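Local coordinates for uncharacterized protein (Sulfolobus solfataricus, PDB 4WYH) that serves as PriX, a noncatalytic subunit of the archaeal eukaryotic-type primase that is essential for efficient primer synthesis in replication, at residues R47-I51 with F77-S83; L71-K75 with E88-K92; Y53-Y58 with L104-L108. Numbering follows the deposited sequence.

Contact 1: R47-I51 with F77-S83; sequences RKRFI and FYYKLQS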
loop_
_atom_site.group_PDB
_atom_site.type_symbol
_atom_site.label_atom_id
_atom_site.label_comp_id
_atom_site.label_asym_id
_atom_site.label_seq_id
_atom_site.Cartn_x
_atom_site.Cartn_y
_atom_site.Cartn_z
ATOM N N ARG A 47 2.093 -6.664 3.943
ATOM C CA ARG A 47 1.898 -6.247 2.530
ATOM C C ARG A 47 0.489 -6.099 2.096
ATOM O O ARG A 47 0.159 -5.074 1.514
ATOM C CB ARG A 47 2.596 -7.196 1.545
ATOM C CG ARG A 47 4.070 -7.004 1.474
ATOM C CD ARG A 47 4.739 -8.136 0.686
ATOM N NE ARG A 47 4.557 -9.428 1.348
ATOM C CZ ARG A 47 4.770 -10.580 0.745
ATOM N NH1 ARG A 47 5.171 -10.642 -0.548
ATOM N NH2 ARG A 47 4.617 -11.677 1.434
ATOM N N LYS A 48 -0.369 -7.089 2.401
ATOM C CA LYS A 48 -1.730 -7.025 1.933
ATOM C C LYS A 48 -2.518 -5.927 2.645
ATOM O O LYS A 48 -3.177 -5.137 2.041
ATOM C CB LYS A 48 -2.391 -8.402 2.011
ATOM C CG LYS A 48 -1.952 -9.289 0.858
ATOM C CD LYS A 48 -2.593 -10.656 0.982
ATOM C CE LYS A 48 -1.968 -11.576 -0.035
ATOM N NZ LYS A 48 -2.547 -12.943 0.083
ATOM N N ARG A 49 -2.357 -5.821 3.950
ATOM C CA ARG A 49 -2.999 -4.721 4.679
ATOM C C ARG A 49 -2.503 -3.330 4.228
ATOM O O ARG A 49 -3.312 -2.425 4.085
ATOM C CB ARG A 49 -2.736 -4.902 6.186
ATOM C CG ARG A 49 -3.373 -6.164 6.697
ATOM C CD ARG A 49 -3.494 -6.150 8.229
ATOM N NE ARG A 49 -2.258 -5.758 8.913
ATOM C CZ ARG A 49 -1.351 -6.610 9.332
ATOM N NH1 ARG A 49 -1.490 -7.868 9.050
ATOM N NH2 ARG A 49 -0.270 -6.198 9.995
ATOM N N PHE A 50 -1.207 -3.180 3.945
ATOM C CA PHE A 50 -0.640 -1.910 3.452
ATOM C C PHE A 50 -1.305 -1.597 2.136
ATOM O O PHE A 50 -1.709 -0.500 1.913
ATOM C CB PHE A 50 0.861 -2.013 3.263
ATOM C CG PHE A 50 1.503 -0.727 2.779
ATOM C CD1 PHE A 50 1.569 0.349 3.619
ATOM C CD2 PHE A 50 1.925 -0.583 1.487
ATOM C CE1 PHE A 50 2.137 1.524 3.215
ATOM C CE2 PHE A 50 2.495 0.622 1.062
ATOM C CZ PHE A 50 2.578 1.668 1.936
ATOM N N ILE A 51 -1.469 -2.578 1.268
ATOM C CA ILE A 51 -2.234 -2.367 0.013
ATOM C C ILE A 51 -3.691 -1.964 0.219
ATOM O O ILE A 51 -4.152 -0.986 -0.368
ATOM C CB ILE A 51 -2.173 -3.620 -0.935
ATOM C CG1 ILE A 51 -0.743 -3.862 -1.440
ATOM C CG2 ILE A 51 -3.194 -3.520 -2.092
ATOM C CD1 ILE A 51 -0.599 -5.229 -2.130
ATOM N N PHE A 77 5.125 -3.773 -6.045
ATOM C CA PHE A 77 5.354 -3.679 -4.610
ATOM C C PHE A 77 5.225 -5.012 -3.890
ATOM O O PHE A 77 6.146 -5.409 -3.159
ATOM C CB PHE A 77 4.354 -2.694 -3.978
ATOM C CG PHE A 77 4.239 -2.838 -2.502
ATOM C CD1 PHE A 77 5.274 -2.415 -1.690
ATOM C CD2 PHE A 77 3.089 -3.411 -1.898
ATOM C CE1 PHE A 77 5.168 -2.551 -0.312
ATOM C CE2 PHE A 77 2.994 -3.518 -0.509
ATOM C CZ PHE A 77 4.035 -3.106 0.265
ATOM N N TYR A 78 4.121 -5.726 -4.118
ATOM C CA TYR A 78 3.869 -6.990 -3.446
ATOM C C TYR A 78 4.957 -7.984 -3.592
ATOM O O TYR A 78 5.287 -8.640 -2.601
ATOM C CB TYR A 78 2.496 -7.620 -3.810
ATOM C CG TYR A 78 2.230 -8.861 -3.004
ATOM C CD1 TYR A 78 1.712 -8.806 -1.722
ATOM C CD2 TYR A 78 2.579 -10.117 -3.517
ATOM C CE1 TYR A 78 1.525 -9.978 -0.983
ATOM C CE2 TYR A 78 2.442 -11.273 -2.784
ATOM C CZ TYR A 78 1.919 -11.211 -1.506
ATOM O OH TYR A 78 1.756 -12.381 -0.800
ATOM N N TYR A 79 5.505 -8.151 -4.813
ATOM C CA TYR A 79 6.505 -9.160 -5.066
ATOM C C TYR A 79 7.970 -8.683 -4.818
ATOM O O TYR A 79 8.927 -9.357 -5.163
ATOM C CB TYR A 79 6.299 -9.781 -6.449
ATOM C CG TYR A 79 5.017 -10.564 -6.583
ATOM C CD1 TYR A 79 4.835 -11.749 -5.887
ATOM C CD2 TYR A 79 3.985 -10.141 -7.427
ATOM C CE1 TYR A 79 3.652 -12.522 -6.024
ATOM C CE2 TYR A 79 2.790 -10.907 -7.532
ATOM C CZ TYR A 79 2.657 -12.090 -6.840
ATOM O OH TYR A 79 1.531 -12.885 -6.886
ATOM N N LYS A 80 8.148 -7.547 -4.176
ATOM C CA LYS A 80 9.475 -7.230 -3.658
ATOM C C LYS A 80 9.964 -8.290 -2.682
ATOM O O LYS A 80 11.154 -8.464 -2.527
ATOM C CB LYS A 80 9.524 -5.849 -2.984
ATOM C CG LYS A 80 9.148 -4.716 -3.880
ATOM C CD LYS A 80 10.093 -4.641 -5.017
ATOM C CE LYS A 80 10.626 -3.260 -5.135
ATOM N NZ LYS A 80 11.173 -3.027 -6.497
ATOM N N LEU A 81 9.056 -9.015 -2.022
ATOM C CA LEU A 81 9.468 -10.117 -1.117
ATOM C C LEU A 81 9.949 -11.405 -1.809
ATOM O O LEU A 81 11.011 -11.924 -1.440
ATOM C CB LEU A 81 8.354 -10.456 -0.110
ATOM C CG LEU A 81 8.724 -10.949 1.305
ATOM C CD1 LEU A 81 9.672 -12.107 1.234
ATOM C CD2 LEU A 81 9.387 -9.881 2.161
ATOM N N GLN A 82 9.177 -11.926 -2.773
ATOM C CA GLN A 82 9.354 -13.326 -3.354
ATOM C C GLN A 82 8.953 -14.509 -2.486
ATOM O O GLN A 82 9.221 -15.651 -2.878
ATOM C CB GLN A 82 10.726 -13.690 -4.044
ATOM C CG GLN A 82 11.997 -12.902 -3.778
ATOM C CD GLN A 82 13.134 -13.382 -4.673
ATOM O OE1 GLN A 82 13.983 -12.588 -5.102
ATOM N NE2 GLN A 82 13.153 -14.687 -4.973
ATOM N N SER A 83 8.347 -14.277 -1.322
ATOM C CA SER A 83 7.509 -15.299 -0.776
ATOM C C SER A 83 6.154 -14.621 -0.823
ATOM O O SER A 83 5.953 -13.527 -0.335
ATOM C CB SER A 83 7.905 -15.747 0.625
ATOM O OG SER A 83 7.502 -14.784 1.572
#
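At the apolar centre, Phe-77, close to the end of helix 67-78, packs against the first turn of helix 47-63. Phe-50 CD2 lies 3.5 Å from Phe-77 CZ, the two rings meeting obliquely, while Ile-51 CG1 approaches the edge of the same ring at 3.9 Å from Phe-77 CE2. Val-38 of helix 33-41 touches both phenylalanines and extends this core. Outward, Tyr-78 offers one ring face to Arg-47, whose guanidinium lies flat on it, with centres 4.1 Å apart and planes at 7°, in an off-centre cation-pi stack. Leu-81 CB, 3.2 Å from Arg-47 NH1, covers the opposite face of the guanidinium. At the polar edge, Arg-47 NH1 donates to Tyr-78 O (2.9 Å) and Ser-83 O (3.0 Å), and NH2 also donates to Ser-83 O (2.9 Å); NE binds Gln-44 O, near Asp-45, a Mn(2+)-binding residue without metal in this model. The chemistry implies that a buried arginine, paired with carbonyls and an aromatic face, ties the start of helix 47-63 to the chain leaving helix 67-78.

Contact 2: L71-K75 with E88-K92; sequences LQTLK and ESWLK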
loop_
_atom_site.group_PDB
_atom_site.type_symbol
_atom_site.label_atom_id
_atom_site.label_comp_id
_atom_site.label_asym_id
_atom_site.label_seq_id
_atom_site.Cartn_x
_atom_site.Cartn_y
_atom_site.Cartn_z
ATOM N N LEU A 71 -2.721 -1.013 -10.557
ATOM C CA LEU A 71 -2.562 -2.434 -10.519
ATOM C C LEU A 71 -1.108 -2.848 -10.647
ATOM O O LEU A 71 -0.634 -3.685 -9.906
ATOM C CB LEU A 71 -3.459 -3.110 -11.567
ATOM C CG LEU A 71 -3.237 -4.621 -11.707
ATOM C CD1 LEU A 71 -3.626 -5.379 -10.465
ATOM C CD2 LEU A 71 -3.948 -5.192 -12.930
ATOM N N GLN A 72 -0.387 -2.249 -11.576
ATOM C CA GLN A 72 0.988 -2.655 -11.806
ATOM C C GLN A 72 1.819 -2.228 -10.643
ATOM O O GLN A 72 2.611 -2.978 -10.162
ATOM C CB GLN A 72 1.508 -2.035 -13.121
ATOM C CG GLN A 72 2.951 -2.394 -13.388
ATOM C CD GLN A 72 3.211 -3.890 -13.421
ATOM O OE1 GLN A 72 2.395 -4.663 -13.943
ATOM N NE2 GLN A 72 4.357 -4.318 -12.877
ATOM N N THR A 73 1.619 -1.018 -10.149
ATOM C CA THR A 73 2.359 -0.507 -9.007
ATOM C C THR A 73 2.201 -1.365 -7.732
ATOM O O THR A 73 3.188 -1.665 -7.021
ATOM C CB THR A 73 1.865 0.918 -8.712
ATOM O OG1 THR A 73 2.103 1.720 -9.883
ATOM C CG2 THR A 73 2.621 1.481 -7.513
ATOM N N LEU A 74 0.947 -1.759 -7.471
ATOM C CA LEU A 74 0.619 -2.580 -6.313
ATOM C C LEU A 74 1.210 -3.971 -6.431
ATOM O O LEU A 74 1.714 -4.534 -5.448
ATOM C CB LEU A 74 -0.911 -2.624 -6.133
ATOM C CG LEU A 74 -1.532 -1.284 -5.792
ATOM C CD1 LEU A 74 -3.034 -1.306 -5.827
ATOM C CD2 LEU A 74 -1.009 -0.846 -4.436
ATOM N N LYS A 75 1.107 -4.562 -7.623
ATOM C CA LYS A 75 1.668 -5.903 -7.843
ATOM C C LYS A 75 3.217 -5.952 -7.742
ATOM O O LYS A 75 3.766 -6.820 -7.052
ATOM C CB LYS A 75 1.175 -6.465 -9.192
ATOM C CG LYS A 75 1.351 -7.940 -9.288
ATOM C CD LYS A 75 1.535 -8.351 -10.740
ATOM C CE LYS A 75 0.222 -8.660 -11.405
ATOM N NZ LYS A 75 0.516 -9.311 -12.715
ATOM N N GLU A 88 -4.657 -11.010 -8.950
ATOM C CA GLU A 88 -5.033 -9.829 -9.693
ATOM C C GLU A 88 -6.490 -9.458 -9.418
ATOM O O GLU A 88 -6.809 -8.315 -9.375
ATOM C CB GLU A 88 -4.843 -9.968 -11.182
ATOM C CG GLU A 88 -3.412 -9.664 -11.585
ATOM C CD GLU A 88 -3.229 -9.508 -13.089
ATOM O OE1 GLU A 88 -4.219 -9.493 -13.844
ATOM O OE2 GLU A 88 -2.075 -9.397 -13.495
ATOM N N SER A 89 -7.346 -10.441 -9.291
ATOM C CA SER A 89 -8.760 -10.173 -9.072
ATOM C C SER A 89 -8.929 -9.434 -7.707
ATOM O O SER A 89 -9.727 -8.475 -7.599
ATOM C CB SER A 89 -9.553 -11.483 -9.152
ATOM O OG SER A 89 -9.430 -12.173 -7.925
ATOM N N TRP A 90 -8.143 -9.821 -6.692
ATOM C CA TRP A 90 -8.158 -9.096 -5.418
ATOM C C TRP A 90 -7.711 -7.623 -5.642
ATOM O O TRP A 90 -8.374 -6.704 -5.223
ATOM C CB TRP A 90 -7.268 -9.784 -4.393
ATOM C CG TRP A 90 -7.335 -9.230 -3.060
ATOM C CD1 TRP A 90 -8.293 -9.522 -2.097
ATOM C CD2 TRP A 90 -6.402 -8.355 -2.434
ATOM N NE1 TRP A 90 -8.013 -8.855 -0.940
ATOM C CE2 TRP A 90 -6.856 -8.128 -1.113
ATOM C CE3 TRP A 90 -5.216 -7.757 -2.833
ATOM C CZ2 TRP A 90 -6.169 -7.325 -0.220
ATOM C CZ3 TRP A 90 -4.547 -6.935 -1.918
ATOM C CH2 TRP A 90 -5.014 -6.757 -0.637
ATOM N N LEU A 91 -6.602 -7.437 -6.323
ATOM C CA LEU A 91 -6.035 -6.087 -6.544
ATOM C C LEU A 91 -6.978 -5.181 -7.311
ATOM O O LEU A 91 -7.166 -4.052 -6.933
ATOM C CB LEU A 91 -4.692 -6.169 -7.223
ATOM C CG LEU A 91 -3.569 -6.766 -6.369
ATOM C CD1 LEU A 91 -2.305 -7.073 -7.188
ATOM C CD2 LEU A 91 -3.223 -5.840 -5.200
ATOM N N LYS A 92 -7.572 -5.699 -8.379
ATOM C CA LYS A 92 -8.522 -4.956 -9.141
ATOM C C LYS A 92 -9.745 -4.603 -8.307
ATOM O O LYS A 92 -10.214 -3.459 -8.337
ATOM C CB LYS A 92 -8.989 -5.713 -10.377
ATOM C CG LYS A 92 -7.883 -6.089 -11.318
ATOM C CD LYS A 92 -8.491 -6.781 -12.551
ATOM C CE LYS A 92 -7.473 -6.990 -13.658
ATOM N NZ LYS A 92 -8.092 -7.971 -14.603
#
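Two consecutive helices of this all-helical fold, 67-78 and 88-101, form a helix-loop-helix pair here, the short segments running at 121° to each other with axes 10.3 Å apart at closest approach. On each side the contact face follows an i, i+3, i+4 pattern: Leu-71, Leu-74 and Lys-75 meet Glu-88, Leu-91 and Lys-92. Leu-91, in the mt rotamer, points into the angle between the helices and divides its methyls, with CD1 4.1 Å from Lys-75 CB and CD2 4.1 Å from Leu-74 CB. Leu-74 has the same mt conformation, and its far side packs on Ala-55 and Leu-59 of helix 47-63, so it joins this pair to a third helix. Leu-71 instead takes tp. Its CA-to-CB bond runs sideways, but this rotamer brings the branched end across to the neighbouring helix, where CD1 rests 3.5 Å from Leu-91 CB and CD2 lies 4.0 Å from Lys-92 CE. Lys-92 is extended beyond chi1, so its aliphatic chain passes along the outer side of Leu-71. Ile-95, one turn further along helix 88-101, touches both Leu-71 and Leu-74 and continues the apolar seam. Toward solvent the leucines give way to charge. Glu-88 has an extended chi2, whereas Lys-75 runs through two t angles and then bends at chi3 (m, -90°). These conformations bring the two ends together above the leucines in a salt bridge, Lys-75 NZ donating to Glu-88 OE2 at 2.7 Å.

Contact 3: Y53-Y58 with L104-L108; sequences YVASRY and LPWSL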
loop_
_atom_site.group_PDB
_atom_site.type_symbol
_atom_site.label_atom_id
_atom_site.label_comp_id
_atom_site.label_asym_id
_atom_site.label_seq_id
_atom_site.Cartn_x
_atom_site.Cartn_y
_atom_site.Cartn_z
ATOM N N TYR A 53 -5.217 -0.668 2.961
ATOM C CA TYR A 53 -5.516 0.472 3.846
ATOM C C TYR A 53 -4.793 1.719 3.479
ATOM O O TYR A 53 -5.236 2.824 3.864
ATOM C CB TYR A 53 -5.351 0.096 5.387
ATOM C CG TYR A 53 -6.298 -0.992 5.858
ATOM C CD1 TYR A 53 -7.628 -0.742 5.995
ATOM C CD2 TYR A 53 -5.852 -2.290 6.150
ATOM C CE1 TYR A 53 -8.497 -1.745 6.377
ATOM C CE2 TYR A 53 -6.707 -3.304 6.503
ATOM C CZ TYR A 53 -8.039 -3.035 6.595
ATOM O OH TYR A 53 -8.925 -3.985 6.997
ATOM N N VAL A 54 -3.692 1.587 2.734
ATOM C CA VAL A 54 -2.840 2.695 2.474
ATOM C C VAL A 54 -2.543 2.884 0.978
ATOM O O VAL A 54 -2.958 3.880 0.391
ATOM C CB VAL A 54 -1.532 2.593 3.311
ATOM C CG1 VAL A 54 -0.668 3.794 3.064
ATOM C CG2 VAL A 54 -1.852 2.364 4.786
ATOM N N ALA A 55 -1.821 1.964 0.366
ATOM C CA ALA A 55 -1.247 2.243 -0.929
ATOM C C ALA A 55 -2.291 2.388 -2.019
ATOM O O ALA A 55 -2.221 3.314 -2.820
ATOM C CB ALA A 55 -0.249 1.176 -1.284
ATOM N N SER A 56 -3.267 1.505 -2.061
ATOM C CA SER A 56 -4.295 1.590 -3.102
ATOM C C SER A 56 -5.033 2.954 -3.033
ATOM O O SER A 56 -5.202 3.587 -4.048
ATOM C CB SER A 56 -5.343 0.451 -3.001
ATOM O OG SER A 56 -6.049 0.512 -1.784
ATOM N N ARG A 57 -5.410 3.365 -1.822
ATOM C CA ARG A 57 -6.109 4.625 -1.594
ATOM C C ARG A 57 -5.250 5.832 -1.947
ATOM O O ARG A 57 -5.724 6.763 -2.529
ATOM C CB ARG A 57 -6.478 4.705 -0.145
ATOM C CG ARG A 57 -7.255 3.489 0.376
ATOM C CD ARG A 57 -7.697 3.739 1.785
ATOM N NE ARG A 57 -8.422 2.639 2.327
ATOM C CZ ARG A 57 -9.052 2.672 3.481
ATOM N NH1 ARG A 57 -9.033 3.783 4.227
ATOM N NH2 ARG A 57 -9.669 1.577 3.917
ATOM N N TYR A 58 -3.970 5.806 -1.596
ATOM C CA TYR A 58 -3.075 6.864 -2.016
ATOM C C TYR A 58 -2.995 7.010 -3.534
ATOM O O TYR A 58 -3.164 8.089 -4.114
ATOM C CB TYR A 58 -1.713 6.589 -1.445
ATOM C CG TYR A 58 -0.601 7.448 -2.009
ATOM C CD1 TYR A 58 -0.574 8.794 -1.772
ATOM C CD2 TYR A 58 0.410 6.882 -2.848
ATOM C CE1 TYR A 58 0.445 9.601 -2.321
ATOM C CE2 TYR A 58 1.421 7.670 -3.416
ATOM C CZ TYR A 58 1.447 9.000 -3.109
ATOM O OH TYR A 58 2.398 9.824 -3.557
ATOM N N LEU A 104 -9.527 7.310 2.069
ATOM C CA LEU A 104 -8.233 7.913 2.285
ATOM C C LEU A 104 -7.209 7.001 2.967
ATOM O O LEU A 104 -7.538 6.254 3.869
ATOM C CB LEU A 104 -8.373 9.118 3.185
ATOM C CG LEU A 104 -9.273 10.215 2.658
ATOM C CD1 LEU A 104 -9.684 11.129 3.825
ATOM C CD2 LEU A 104 -8.536 10.994 1.604
ATOM N N PRO A 105 -5.940 7.079 2.537
ATOM C CA PRO A 105 -4.941 6.179 3.136
ATOM C C PRO A 105 -4.879 6.388 4.647
ATOM O O PRO A 105 -5.020 7.511 5.103
ATOM C CB PRO A 105 -3.655 6.593 2.453
ATOM C CG PRO A 105 -3.872 8.004 2.072
ATOM C CD PRO A 105 -5.305 8.056 1.644
ATOM N N TRP A 106 -4.753 5.325 5.440
ATOM C CA TRP A 106 -4.478 5.503 6.877
ATOM C C TRP A 106 -3.188 6.344 7.132
ATOM O O TRP A 106 -2.155 6.204 6.463
ATOM C CB TRP A 106 -4.276 4.143 7.491
ATOM C CG TRP A 106 -5.462 3.328 7.753
ATOM C CD1 TRP A 106 -6.751 3.492 7.255
ATOM C CD2 TRP A 106 -5.491 2.177 8.577
ATOM N NE1 TRP A 106 -7.549 2.546 7.762
ATOM C CE2 TRP A 106 -6.817 1.690 8.557
ATOM C CE3 TRP A 106 -4.526 1.485 9.306
ATOM C CZ2 TRP A 106 -7.201 0.531 9.245
ATOM C CZ3 TRP A 106 -4.914 0.373 10.011
ATOM C CH2 TRP A 106 -6.244 -0.094 9.967
ATOM N N SER A 107 -3.270 7.286 8.059
ATOM C CA SER A 107 -2.128 8.053 8.462
ATOM C C SER A 107 -1.105 7.180 9.180
ATOM O O SER A 107 -1.410 6.152 9.623
ATOM C CB SER A 107 -2.575 9.213 9.375
ATOM O OG SER A 107 -3.078 8.727 10.594
ATOM N N LEU A 108 0.110 7.657 9.301
ATOM C CA LEU A 108 1.079 7.003 10.142
ATOM C C LEU A 108 0.583 6.921 11.544
ATOM O O LEU A 108 0.808 5.944 12.207
ATOM C CB LEU A 108 2.410 7.745 10.090
ATOM C CG LEU A 108 3.100 7.501 8.772
ATOM C CD1 LEU A 108 3.953 8.677 8.387
ATOM C CD2 LEU A 108 3.920 6.255 8.873
HETATM O O HOH W 1 -10.131 4.339 6.662
#
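Trp-106, Pro-105 and Arg-57 bury the most surface where the loop after helix 88-101 crosses helix 47-63. The indole of Trp-106 lies over Tyr-53: its six-membered ring makes an offset stack with the tyrosine ring, centroids 4.5 Å apart, and Tyr-53 CB sits 3.8 Å above the centroid of the five-membered ring in a CH-pi contact. Trp-106 N donates to Tyr-53 O (3.0 Å), a carbonyl that a wider pi-type turn at 53-58 holds 5.7 Å from Arg-57 N, beyond the usual helical bond. Pro-105 settles on the helix backbone, with CB 3.5 Å from Val-54 O and CA making a CA-H...O contact of 3.4 Å with Tyr-53 O. Arg-57 reaches along the loop, its NH1 donating to Leu-104 O (2.9 Å) and to a water that Trp-106 NE1 binds weakly. Ser-107 then caps helix 108-114 through Arg-110 N. Backbone and side-chain donors, combined with ring stacking, thus hold an irregular linker on the helix at its local distortion.

In the fold
Helix 47-63 enters contacts 1 and 3 through successive turns, and the two lie on opposite sides of the chain's centre; Phe-50 O and Ala-55 N probably hydrogen-bond between them. Contact 1, the more buried, joins the helix to the last turn of helix 67-78 and the loop that follows, contact 3 to an irregular linker; in both, donors meet backbone carbonyls. Contact 2, partly buried and further from the centre, pairs regular helices with leucines and a peripheral salt bridge. It shares helix 67-78 with contact 1, whose Ile-51 packs on Trp-90 and Leu-91 of helix 88-101, and meets contact 3 where Leu-74 packs on Ala-55. Apolar side chains therefore connect contact 2 to both others.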